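Local coordinates for VIN1 (PDB 6BFI), which probably binds actin filaments and may take part in cell-cell adhesion, as a sponge homolog of vinculin, at residues R303-L308 with Q362-A367; A322-Q327 with A354-E359; Q543-E548 with A559-A564. All blocks are in the same frame, centred on the assembly; numbering follows the deposited sequence.

Contacts 1 and 2 belong to one group of packed helices and share helix 344-375, which meets helix 289-306 in contact 1 and helix 312-338 in contact 2. Along the chain, contact 2 is nested within the loop that contact 1 closes, and their centres lie about 13 Å apart. They are joined directly by Arg303, whose NH2 forms salt bridges with Asp326 OD2 at 2.5 Å and Asp323 OD1 at 3.1 Å. Contact 3, between helices 524-550 and 555-569, comes later in the sequence; its nearest atoms are about 11 Å from contact 1 and about 19 Å from contact 2. All three are helix-helix contacts within the vinculin family region.

Contact 1 of 3, residues R303-L308 with Q362-A367; sequences RRVAAL and QEIRKA
Val305 packs against Ile364 and Ala367 in a small apolar contact of the vinculin-family helical bundle, joining the end of helix 289-306 to the C-terminal half of helix 344-375. The backbones come closest at this pair, with Val305 CA and Ile364 CA 6.7 Å apart. From its CA, the valine side chain is directed toward the other helix, and its CB stands 4.5 Å from Ile364 CG2. Beyond CB the two methyls part company. CG1, anti to the backbone N (chi1 177°), reaches along helix 344-375 to the next turn and meets the methyl of Ala367. CG2, anti to the carbonyl carbon, is directed to Ile364, where its nearest partner is the branch methyl CG2; the CG1-CD1 arm stands slightly farther off. The valine and isoleucine side chains cross at about a right angle. All three residues are buried, and the contact is wholly apolar, burying 118 Å². Helix 399-427 adds a neighbour, Ser427, beside Val305, while past the end of the helix Leu308 O accepts a hydrogen bond from Arg371 NH1. The two methyl contacts are nearly equal in length: Val305 CG2 to Ile364 CG2 is 4.0 Å, and Val305 CG1 to Ala367 CB is 4.1 Å.

Contact 2 of 3, residues A322-Q327 with A354-E359; sequences ADELDQ and AVKLQE
An antiparallel pair of consecutive helices, 312-338 and 344-375, is joined here by Glu324 and Leu325 on one side and Lys356 and Leu357 on the other. The axes of the two short segments approach to 10.3 Å at 163° between their directions. Leu325 spreads its two methyls over neighbouring residues: CD2 rests on the base of the lysine, 3.9 Å from Lys356 CB, while CD1 meets Leu357 CD1 at 3.9 Å, the two leucines crossing at about a right angle. On their inner side Leu325 also touches Ile299 of helix 289-306, and Leu357 touches Phe275 and Ala278 of helix 268-283, as befits an up-and-down helical bundle of the vinculin family. The outer side is polar. Lys356 is bent at chi2 (-52°) and runs outward, steeply to its helix axis; NZ forms a salt bridge with Glu359 OE1 at 3.2 Å, meeting the syn side of that oxygen 25° out of the carboxylate plane. Glu324 is extended across the groove, and its OE1 lies 3.9 Å from Lys356 CD. The same oxygen is 4.4 Å from Lys356 NZ, beyond a salt bridge, though the opposite charges probably still attract weakly. With an alanine in place of Lys356, Glu359 would probably lose its ionic partner and Glu324 the aliphatic chain beside its carboxylate. Glu324 OE1 and Glu359 OE1 stand 5.7 Å apart, with Lys356 NZ near both.

Contact 3 of 3, residues Q543-E548 with A559-A564; sequences QVAKVE and AKLSSA
The helical segments 543-548 and 559-564 run in roughly opposite directions and come nearest at Ala545 and Leu561, whose CA atoms are 7.1 Å apart. They belong to consecutive helices, 524-550 and 555-569, linked by a short connection, so the pair forms a helical hairpin. Leu561 reaches across from the second helix and carries the contact. Its CG stands anti to the backbone N (chi1 -173°), and the fork at chi2 (52°) sends the two methyls to different parts of the opposing helix. CD1 meets the methyl of Ala545, with Leu561 CD1 4.0 Å from Ala545 CB. Leu561 CD2 instead lies against the backbone, 3.3 Å from Ala545 O, and one turn later along the first helix comes within 4.3 Å of Glu548 CB. The small side chain of Ala545 probably helps the leucine fork come down beside its carbonyl oxygen; 115 Å² are buried in all. Farther out, Glu548 OE2 has a long, weak ion pair with Arg751 NH1. Helix 589-615 closes one side of the hairpin, with Val609 against both Ala545 and Leu561 and Val612 against Leu561, while helix 496-519 packs on the first helix through Ser496, Phe499 and Met500 around Val544.

Contact 1 of 3, residues R303-L308 with Q362-A367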
ATOM      1  N   ARG A 303       9.897  24.522   0.283  1.00 58.33           N
ATOM      2  CA  ARG A 303      11.225  24.781   0.831  1.00 58.68           C
ATOM      3  C   ARG A 303      11.863  23.509   1.378  1.00 58.58           C
ATOM      4  O   ARG A 303      13.087  23.338   1.284  1.00 58.83           O
ATOM      5  CB  ARG A 303      11.143  25.860   1.911  1.00 62.83           C
ATOM      6  CG  ARG A 303      10.594  27.183   1.394  1.00 65.94           C
ATOM      7  CD  ARG A 303      10.489  28.239   2.481  1.00 73.81           C
ATOM      8  NE  ARG A 303       9.911  29.475   1.956  1.00 78.40           N
ATOM      9  CZ  ARG A 303       9.629  30.547   2.691  1.00 83.53           C
ATOM     10  NH1 ARG A 303       9.870  30.546   3.995  1.00 87.98           N
ATOM     11  NH2 ARG A 303       9.104  31.622   2.119  1.00 82.56           N
ATOM     12  N   ARG A 304      11.052  22.611   1.945  1.00 58.46           N
ATOM     13  CA  ARG A 304      11.570  21.326   2.404  1.00 60.90           C
ATOM     14  C   ARG A 304      12.178  20.541   1.251  1.00 63.82           C
ATOM     15  O   ARG A 304      13.269  19.975   1.383  1.00 66.40           O
ATOM     16  CB  ARG A 304      10.458  20.515   3.070  1.00 61.36           C
ATOM     17  CG  ARG A 304      10.947  19.267   3.788  1.00 64.91           C
ATOM     18  CD  ARG A 304       9.810  18.289   4.055  1.00 66.96           C
ATOM     19  NE  ARG A 304       9.602  17.372   2.938  1.00 65.11           N
ATOM     20  CZ  ARG A 304      10.185  16.181   2.831  1.00 65.89           C
ATOM     21  NH1 ARG A 304      11.013  15.758   3.779  1.00 64.86           N
ATOM     22  NH2 ARG A 304       9.941  15.410   1.779  1.00 63.67           N
ATOM     23  N   VAL A 305      11.486  20.496   0.110  1.00 65.44           N
ATOM     24  CA  VAL A 305      12.053  19.835  -1.060  1.00 58.76           C
ATOM     25  C   VAL A 305      13.259  20.607  -1.584  1.00 60.19           C
ATOM     26  O   VAL A 305      14.219  20.008  -2.086  1.00 62.64           O
ATOM     27  CB  VAL A 305      10.975  19.655  -2.144  1.00 55.84           C
ATOM     28  CG1 VAL A 305      11.568  19.031  -3.398  1.00 56.28           C
ATOM     29  CG2 VAL A 305       9.832  18.798  -1.613  1.00 52.20           C
ATOM     30  N   ALA A 306      13.242  21.939  -1.466  1.00 60.71           N
ATOM     31  CA  ALA A 306      14.380  22.735  -1.917  1.00 65.56           C
ATOM     32  C   ALA A 306      15.647  22.379  -1.148  1.00 65.71           C
ATOM     33  O   ALA A 306      16.742  22.340  -1.722  1.00 60.97           O
ATOM     34  CB  ALA A 306      14.070  24.226  -1.776  1.00 55.84           C
ATOM     35  N   ALA A 307      15.519  22.111   0.154  1.00 65.18           N
ATOM     36  CA  ALA A 307      16.693  21.753   0.943  1.00 68.63           C
ATOM     37  C   ALA A 307      17.291  20.412   0.528  1.00 66.73           C
ATOM     38  O   ALA A 307      18.445  20.132   0.870  1.00 67.46           O
ATOM     39  CB  ALA A 307      16.340  21.731   2.431  1.00 71.97           C
ATOM     40  N   LEU A 308      16.542  19.586  -0.205  1.00 67.16           N
ATOM     41  CA  LEU A 308      17.008  18.279  -0.649  1.00 68.47           C
ATOM     42  C   LEU A 308      17.193  18.210  -2.162  1.00 70.19           C
ATOM     43  O   LEU A 308      17.239  17.113  -2.727  1.00 75.47           O
ATOM     44  CB  LEU A 308      16.038  17.187  -0.194  1.00 64.87           C
ATOM     45  CG  LEU A 308      15.846  17.019   1.313  1.00 66.82           C
ATOM     46  CD1 LEU A 308      14.754  15.999   1.604  1.00 62.86           C
ATOM     47  CD2 LEU A 308      17.154  16.614   1.972  1.00 70.53           C
ATOM     48  N   GLN A 362       4.692  21.771  -9.785  1.00 54.30           N
ATOM     49  CA  GLN A 362       5.391  21.209 -10.937  1.00 53.31           C
ATOM     50  C   GLN A 362       6.900  21.231 -10.732  1.00 54.78           C
ATOM     51  O   GLN A 362       7.596  20.279 -11.105  1.00 56.94           O
ATOM     52  CB  GLN A 362       5.010  21.964 -12.209  1.00 50.34           C
ATOM     53  CG  GLN A 362       5.529  21.314 -13.486  1.00 56.89           C
ATOM     54  CD  GLN A 362       5.003  19.900 -13.676  1.00 65.40           C
ATOM     55  OE1 GLN A 362       3.887  19.579 -13.270  1.00 66.21           O
ATOM     56  NE2 GLN A 362       5.811  19.045 -14.292  1.00 71.10           N
ATOM     57  N   GLU A 363       7.426  22.305 -10.137  1.00 53.21           N
ATOM     58  CA  GLU A 363       8.863  22.364  -9.890  1.00 49.39           C
ATOM     59  C   GLU A 363       9.286  21.379  -8.806  1.00 49.63           C
ATOM     60  O   GLU A 363      10.424  20.897  -8.822  1.00 50.29           O
ATOM     61  CB  GLU A 363       9.279  23.786  -9.514  1.00 54.86           C
ATOM     62  CG  GLU A 363      10.409  24.358 -10.368  1.00 68.95           C
ATOM     63  CD  GLU A 363      10.025  24.525 -11.832  1.00 75.98           C
ATOM     64  OE1 GLU A 363      10.052  23.525 -12.582  1.00 79.47           O
ATOM     65  OE2 GLU A 363       9.692  25.660 -12.234  1.00 77.91           O
ATOM     66  N   ILE A 364       8.395  21.074  -7.860  1.00 49.42           N
ATOM     67  CA  ILE A 364       8.681  20.023  -6.888  1.00 50.43           C
ATOM     68  C   ILE A 364       8.807  18.679  -7.595  1.00 50.50           C
ATOM     69  O   ILE A 364       9.751  17.910  -7.355  1.00 45.37           O
ATOM     70  CB  ILE A 364       7.598  19.992  -5.796  1.00 50.54           C
ATOM     71  CG1 ILE A 364       7.749  21.201  -4.871  1.00 54.28           C
ATOM     72  CG2 ILE A 364       7.664  18.696  -5.009  1.00 50.93           C
ATOM     73  CD1 ILE A 364       6.712  21.257  -3.771  1.00 59.29           C
ATOM     74  N   ARG A 365       7.863  18.382  -8.494  1.00 53.97           N
ATOM     75  CA  ARG A 365       7.973  17.160  -9.286  1.00 56.62           C
ATOM     76  C   ARG A 365       9.264  17.140 -10.097  1.00 57.93           C
ATOM     77  O   ARG A 365       9.924  16.096 -10.204  1.00 54.06           O
ATOM     78  CB  ARG A 365       6.759  17.017 -10.203  1.00 61.25           C
ATOM     79  CG  ARG A 365       5.476  16.684  -9.468  1.00 64.43           C
ATOM     80  CD  ARG A 365       4.458  16.054 -10.398  1.00 71.30           C
ATOM     81  NE  ARG A 365       3.885  17.026 -11.321  1.00 76.23           N
ATOM     82  CZ  ARG A 365       2.774  17.714 -11.079  1.00 77.30           C
ATOM     83  NH1 ARG A 365       2.118  17.535  -9.940  1.00 75.71           N
ATOM     84  NH2 ARG A 365       2.318  18.579 -11.974  1.00 76.95           N
ATOM     85  N   LYS A 366       9.649  18.285 -10.665  1.00 60.18           N
ATOM     86  CA  LYS A 366      10.883  18.343 -11.443  1.00 59.84           C
ATOM     87  C   LYS A 366      12.102  18.096 -10.560  1.00 56.98           C
ATOM     88  O   LYS A 366      13.063  17.445 -10.988  1.00 55.59           O
ATOM     89  CB  LYS A 366      10.990  19.694 -12.154  1.00 60.50           C
ATOM     90  CG  LYS A 366      12.046  19.738 -13.250  1.00 69.23           C
ATOM     91  CD  LYS A 366      11.783  20.881 -14.225  1.00 73.15           C
ATOM     92  CE  LYS A 366      12.580  20.709 -15.512  1.00 79.10           C
ATOM     93  NZ  LYS A 366      12.165  21.675 -16.572  1.00 81.75           N
ATOM     94  N   ALA A 367      12.076  18.596  -9.324  1.00 56.92           N
ATOM     95  CA  ALA A 367      13.199  18.380  -8.418  1.00 51.08           C
ATOM     96  C   ALA A 367      13.323  16.910  -8.042  1.00 57.67           C
ATOM     97  O   ALA A 367      14.435  16.366  -8.002  1.00 61.78           O
ATOM     98  CB  ALA A 367      13.044  19.246  -7.169  1.00 50.09           C
TER

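Contact 2 of 3, residues A322-Q327 with A354-E359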
ATOM      1  N   ALA A 322       8.919  30.065  -3.658  1.00 64.15           N
ATOM      2  CA  ALA A 322       8.380  30.151  -2.306  1.00 65.78           C
ATOM      3  C   ALA A 322       8.272  31.599  -1.844  1.00 69.53           C
ATOM      4  O   ALA A 322       7.220  32.032  -1.358  1.00 72.62           O
ATOM      5  CB  ALA A 322       9.247  29.340  -1.343  1.00 68.21           C
ATOM      6  N   ASP A 323       9.355  32.368  -1.991  1.00 75.47           N
ATOM      7  CA  ASP A 323       9.327  33.759  -1.549  1.00 78.27           C
ATOM      8  C   ASP A 323       8.393  34.608  -2.401  1.00 74.63           C
ATOM      9  O   ASP A 323       7.781  35.556  -1.891  1.00 73.12           O
ATOM     10  CB  ASP A 323      10.739  34.344  -1.556  1.00 90.04           C
ATOM     11  CG  ASP A 323      11.531  33.962  -0.320  1.00 97.37           C
ATOM     12  OD1 ASP A 323      10.909  33.775   0.749  1.00 97.43           O
ATOM     13  OD2 ASP A 323      12.772  33.851  -0.416  1.00100.30           O
ATOM     14  N   GLU A 324       8.271  34.293  -3.693  1.00 71.18           N
ATOM     15  CA  GLU A 324       7.287  34.979  -4.524  1.00 70.97           C
ATOM     16  C   GLU A 324       5.877  34.734  -4.004  1.00 69.01           C
ATOM     17  O   GLU A 324       5.070  35.667  -3.892  1.00 68.05           O
ATOM     18  CB  GLU A 324       7.412  34.521  -5.977  1.00 77.24           C
ATOM     19  CG  GLU A 324       6.439  35.208  -6.924  1.00 84.28           C
ATOM     20  CD  GLU A 324       6.584  34.735  -8.359  1.00 89.09           C
ATOM     21  OE1 GLU A 324       6.739  33.515  -8.575  1.00 87.07           O
ATOM     22  OE2 GLU A 324       6.551  35.589  -9.271  1.00 94.77           O
ATOM     23  N   LEU A 325       5.568  33.477  -3.668  1.00 66.25           N
ATOM     24  CA  LEU A 325       4.244  33.162  -3.139  1.00 66.43           C
ATOM     25  C   LEU A 325       4.004  33.850  -1.800  1.00 68.20           C
ATOM     26  O   LEU A 325       2.896  34.332  -1.535  1.00 69.47           O
ATOM     27  CB  LEU A 325       4.076  31.649  -3.012  1.00 65.82           C
ATOM     28  CG  LEU A 325       3.426  30.976  -4.222  1.00 66.45           C
ATOM     29  CD1 LEU A 325       3.719  29.486  -4.236  1.00 69.80           C
ATOM     30  CD2 LEU A 325       1.925  31.229  -4.213  1.00 66.65           C
ATOM     31  N   ASP A 326       5.028  33.911  -0.945  1.00 69.67           N
ATOM     32  CA  ASP A 326       4.887  34.635   0.315  1.00 73.36           C
ATOM     33  C   ASP A 326       4.595  36.112   0.074  1.00 69.84           C
ATOM     34  O   ASP A 326       3.763  36.711   0.768  1.00 69.07           O
ATOM     35  CB  ASP A 326       6.146  34.469   1.164  1.00 82.40           C
ATOM     36  CG  ASP A 326       5.962  33.471   2.290  1.00 90.18           C
ATOM     37  OD1 ASP A 326       4.846  33.401   2.847  1.00 93.19           O
ATOM     38  OD2 ASP A 326       6.934  32.757   2.618  1.00 94.11           O
ATOM     39  N   GLN A 327       5.267  36.716  -0.911  1.00 68.86           N
ATOM     40  CA  GLN A 327       5.000  38.114  -1.233  1.00 71.15           C
ATOM     41  C   GLN A 327       3.562  38.306  -1.705  1.00 70.74           C
ATOM     42  O   GLN A 327       2.876  39.244  -1.274  1.00 71.21           O
ATOM     43  CB  GLN A 327       5.986  38.607  -2.292  1.00 71.11           C
ATOM     44  CG  GLN A 327       5.876  40.089  -2.600  1.00 77.26           C
ATOM     45  CD  GLN A 327       6.280  40.964  -1.429  1.00 83.34           C
ATOM     46  OE1 GLN A 327       7.016  40.531  -0.539  1.00 84.02           O
ATOM     47  NE2 GLN A 327       5.798  42.202  -1.421  1.00 85.01           N
ATOM     48  N   ALA A 354      -2.919  30.994  -7.250  1.00 53.98           N
ATOM     49  CA  ALA A 354      -3.243  29.605  -7.558  1.00 53.83           C
ATOM     50  C   ALA A 354      -2.349  29.074  -8.670  1.00 54.18           C
ATOM     51  O   ALA A 354      -1.803  27.965  -8.575  1.00 53.25           O
ATOM     52  CB  ALA A 354      -4.719  29.484  -7.945  1.00 52.57           C
ATOM     53  N   VAL A 355      -2.184  29.864  -9.735  1.00 55.16           N
ATOM     54  CA  VAL A 355      -1.296  29.466 -10.824  1.00 53.10           C
ATOM     55  C   VAL A 355       0.123  29.258 -10.307  1.00 50.59           C
ATOM     56  O   VAL A 355       0.785  28.266 -10.643  1.00 54.39           O
ATOM     57  CB  VAL A 355      -1.345  30.509 -11.956  1.00 55.69           C
ATOM     58  CG1 VAL A 355      -0.451  30.090 -13.111  1.00 50.33           C
ATOM     59  CG2 VAL A 355      -2.774  30.702 -12.430  1.00 54.05           C
ATOM     60  N   LYS A 356       0.609  30.179  -9.467  1.00 49.81           N
ATOM     61  CA  LYS A 356       1.949  30.031  -8.908  1.00 54.00           C
ATOM     62  C   LYS A 356       2.061  28.797  -8.023  1.00 59.15           C
ATOM     63  O   LYS A 356       3.140  28.202  -7.922  1.00 62.78           O
ATOM     64  CB  LYS A 356       2.333  31.284  -8.124  1.00 55.30           C
ATOM     65  CG  LYS A 356       2.509  32.515  -8.993  1.00 60.16           C
ATOM     66  CD  LYS A 356       3.459  32.227 -10.141  1.00 65.42           C
ATOM     67  CE  LYS A 356       3.539  33.392 -11.109  1.00 69.13           C
ATOM     68  NZ  LYS A 356       4.364  33.042 -12.296  1.00 72.70           N
ATOM     69  N   LEU A 357       0.968  28.398  -7.373  1.00 59.24           N
ATOM     70  CA  LEU A 357       1.000  27.190  -6.557  1.00 56.06           C
ATOM     71  C   LEU A 357       1.081  25.946  -7.432  1.00 54.01           C
ATOM     72  O   LEU A 357       1.789  24.985  -7.097  1.00 58.68           O
ATOM     73  CB  LEU A 357      -0.226  27.145  -5.647  1.00 61.17           C
ATOM     74  CG  LEU A 357      -0.122  26.275  -4.395  1.00 65.31           C
ATOM     75  CD1 LEU A 357       1.210  26.506  -3.701  1.00 66.62           C
ATOM     76  CD2 LEU A 357      -1.271  26.582  -3.456  1.00 63.53           C
ATOM     77  N   GLN A 358       0.374  25.952  -8.567  1.00 50.45           N
ATOM     78  CA  GLN A 358       0.539  24.871  -9.534  1.00 55.55           C
ATOM     79  C   GLN A 358       1.971  24.801 -10.053  1.00 59.13           C
ATOM     80  O   GLN A 358       2.537  23.708 -10.188  1.00 63.11           O
ATOM     81  CB  GLN A 358      -0.435  25.046 -10.696  1.00 59.88           C
ATOM     82  CG  GLN A 358      -1.733  24.289 -10.538  1.00 72.20           C
ATOM     83  CD  GLN A 358      -2.467  24.128 -11.851  1.00 84.01           C
ATOM     84  OE1 GLN A 358      -2.282  24.915 -12.780  1.00 86.28           O
ATOM     85  NE2 GLN A 358      -3.300  23.097 -11.941  1.00 89.45           N
ATOM     86  N   GLU A 359       2.573  25.955 -10.353  1.00 57.62           N
ATOM     87  CA  GLU A 359       3.946  25.955 -10.851  1.00 58.66           C
ATOM     88  C   GLU A 359       4.924  25.478  -9.783  1.00 56.41           C
ATOM     89  O   GLU A 359       5.912  24.801 -10.096  1.00 61.42           O
ATOM     90  CB  GLU A 359       4.323  27.349 -11.352  1.00 64.02           C
ATOM     91  CG  GLU A 359       3.575  27.762 -12.609  1.00 74.20           C
ATOM     92  CD  GLU A 359       3.850  29.200 -13.025  1.00 78.57           C
ATOM     93  OE1 GLU A 359       4.733  29.846 -12.422  1.00 83.07           O
ATOM     94  OE2 GLU A 359       3.176  29.683 -13.958  1.00 78.55           O
TER

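Contact 3 of 3, residues Q543-E548 with A559-A564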
ATOM      1  N   GLN A 543      14.723   2.551 -19.640  1.00 63.26           N
ATOM      2  CA  GLN A 543      14.035   1.853 -18.556  1.00 64.95           C
ATOM      3  C   GLN A 543      12.785   2.606 -18.115  1.00 63.99           C
ATOM      4  O   GLN A 543      11.711   2.011 -17.957  1.00 65.35           O
ATOM      5  CB  GLN A 543      14.981   1.649 -17.375  1.00 64.29           C
ATOM      6  CG  GLN A 543      16.183   0.779 -17.678  1.00 69.38           C
ATOM      7  CD  GLN A 543      17.103   0.639 -16.485  1.00 72.89           C
ATOM      8  OE1 GLN A 543      16.691   0.848 -15.342  1.00 70.72           O
ATOM      9  NE2 GLN A 543      18.359   0.292 -16.743  1.00 75.64           N
ATOM     10  N   VAL A 544      12.907   3.918 -17.901  1.00 59.46           N
ATOM     11  CA  VAL A 544      11.743   4.701 -17.495  1.00 58.08           C
ATOM     12  C   VAL A 544      10.661   4.635 -18.566  1.00 54.94           C
ATOM     13  O   VAL A 544       9.467   4.535 -18.258  1.00 54.98           O
ATOM     14  CB  VAL A 544      12.155   6.149 -17.178  1.00 60.27           C
ATOM     15  CG1 VAL A 544      10.927   7.003 -16.901  1.00 58.40           C
ATOM     16  CG2 VAL A 544      13.095   6.169 -15.985  1.00 49.88           C
ATOM     17  N   ALA A 545      11.060   4.658 -19.841  1.00 55.74           N
ATOM     18  CA  ALA A 545      10.087   4.473 -20.912  1.00 59.87           C
ATOM     19  C   ALA A 545       9.425   3.102 -20.835  1.00 61.22           C
ATOM     20  O   ALA A 545       8.238   2.966 -21.150  1.00 63.74           O
ATOM     21  CB  ALA A 545      10.753   4.669 -22.274  1.00 51.65           C
ATOM     22  N   LYS A 546      10.173   2.080 -20.414  1.00 59.19           N
ATOM     23  CA  LYS A 546       9.598   0.746 -20.260  1.00 62.13           C
ATOM     24  C   LYS A 546       8.543   0.730 -19.159  1.00 59.28           C
ATOM     25  O   LYS A 546       7.452   0.171 -19.332  1.00 56.94           O
ATOM     26  CB  LYS A 546      10.709  -0.265 -19.969  1.00 67.71           C
ATOM     27  CG  LYS A 546      10.245  -1.573 -19.344  1.00 74.04           C
ATOM     28  CD  LYS A 546       9.464  -2.431 -20.325  1.00 79.75           C
ATOM     29  CE  LYS A 546       9.220  -3.821 -19.753  1.00 84.50           C
ATOM     30  NZ  LYS A 546       8.382  -4.667 -20.648  1.00 87.02           N
ATOM     31  N   VAL A 547       8.851   1.347 -18.015  1.00 60.29           N
ATOM     32  CA  VAL A 547       7.875   1.427 -16.931  1.00 63.32           C
ATOM     33  C   VAL A 547       6.635   2.194 -17.381  1.00 63.24           C
ATOM     34  O   VAL A 547       5.501   1.787 -17.100  1.00 64.23           O
ATOM     35  CB  VAL A 547       8.513   2.063 -15.682  1.00 64.62           C
ATOM     36  CG1 VAL A 547       7.438   2.542 -14.713  1.00 59.58           C
ATOM     37  CG2 VAL A 547       9.437   1.067 -14.998  1.00 68.04           C
ATOM     38  N   GLU A 548       6.827   3.305 -18.097  1.00 62.65           N
ATOM     39  CA  GLU A 548       5.681   4.099 -18.532  1.00 63.60           C
ATOM     40  C   GLU A 548       4.830   3.342 -19.544  1.00 60.57           C
ATOM     41  O   GLU A 548       3.598   3.455 -19.535  1.00 59.63           O
ATOM     42  CB  GLU A 548       6.149   5.428 -19.117  1.00 72.76           C
ATOM     43  CG  GLU A 548       5.625   6.631 -18.362  1.00 81.89           C
ATOM     44  CD  GLU A 548       4.113   6.702 -18.335  1.00 86.35           C
ATOM     45  OE1 GLU A 548       3.516   7.080 -19.365  1.00 87.77           O
ATOM     46  OE2 GLU A 548       3.522   6.375 -17.283  1.00 87.41           O
ATOM     47  N   ALA A 559       2.817   1.225 -28.596  1.00 71.87           N
ATOM     48  CA  ALA A 559       3.536   0.928 -29.831  1.00 73.52           C
ATOM     49  C   ALA A 559       4.472   2.069 -30.211  1.00 73.39           C
ATOM     50  O   ALA A 559       5.640   1.840 -30.552  1.00 75.98           O
ATOM     51  CB  ALA A 559       2.545   0.638 -30.958  1.00 76.34           C
ATOM     52  N   LYS A 560       3.976   3.309 -30.163  1.00 72.06           N
ATOM     53  CA  LYS A 560       4.820   4.458 -30.482  1.00 71.47           C
ATOM     54  C   LYS A 560       6.001   4.555 -29.522  1.00 65.70           C
ATOM     55  O   LYS A 560       7.151   4.738 -29.944  1.00 69.46           O
ATOM     56  CB  LYS A 560       3.994   5.745 -30.444  1.00 74.09           C
ATOM     57  CG  LYS A 560       2.936   5.853 -31.531  1.00 77.32           C
ATOM     58  CD  LYS A 560       2.069   7.090 -31.323  1.00 80.92           C
ATOM     59  CE  LYS A 560       1.066   7.271 -32.453  1.00 86.64           C
ATOM     60  NZ  LYS A 560       0.155   8.428 -32.214  1.00 87.71           N
ATOM     61  N   LEU A 561       5.732   4.430 -28.220  1.00 63.07           N
ATOM     62  CA  LEU A 561       6.804   4.495 -27.234  1.00 60.99           C
ATOM     63  C   LEU A 561       7.793   3.352 -27.409  1.00 65.23           C
ATOM     64  O   LEU A 561       8.994   3.527 -27.173  1.00 71.07           O
ATOM     65  CB  LEU A 561       6.218   4.484 -25.823  1.00 58.40           C
ATOM     66  CG  LEU A 561       7.216   4.716 -24.691  1.00 60.08           C
ATOM     67  CD1 LEU A 561       8.016   5.983 -24.954  1.00 53.30           C
ATOM     68  CD2 LEU A 561       6.498   4.795 -23.351  1.00 52.23           C
ATOM     69  N   SER A 562       7.313   2.177 -27.824  1.00 65.23           N
ATOM     70  CA  SER A 562       8.221   1.071 -28.100  1.00 66.00           C
ATOM     71  C   SER A 562       9.102   1.374 -29.303  1.00 71.61           C
ATOM     72  O   SER A 562      10.289   1.033 -29.310  1.00 74.66           O
ATOM     73  CB  SER A 562       7.431  -0.219 -28.323  1.00 63.53           C
ATOM     74  OG  SER A 562       6.723  -0.586 -27.155  1.00 64.07           O
ATOM     75  N   SER A 563       8.542   2.020 -30.328  1.00 70.95           N
ATOM     76  CA  SER A 563       9.354   2.397 -31.480  1.00 71.03           C
ATOM     77  C   SER A 563      10.422   3.412 -31.092  1.00 72.57           C
ATOM     78  O   SER A 563      11.579   3.300 -31.518  1.00 77.82           O
ATOM     79  CB  SER A 563       8.466   2.946 -32.596  1.00 69.85           C
ATOM     80  OG  SER A 563       7.648   1.925 -33.142  1.00 67.95           O
ATOM     81  N   ALA A 564      10.061   4.402 -30.270  1.00 68.61           N
ATOM     82  CA  ALA A 564      11.040   5.404 -29.856  1.00 65.07           C
ATOM     83  C   ALA A 564      12.127   4.790 -28.979  1.00 65.72           C
ATOM     84  O   ALA A 564      13.319   5.059 -29.170  1.00 67.21           O
ATOM     85  CB  ALA A 564      10.341   6.551 -29.127  1.00 58.04           C
TER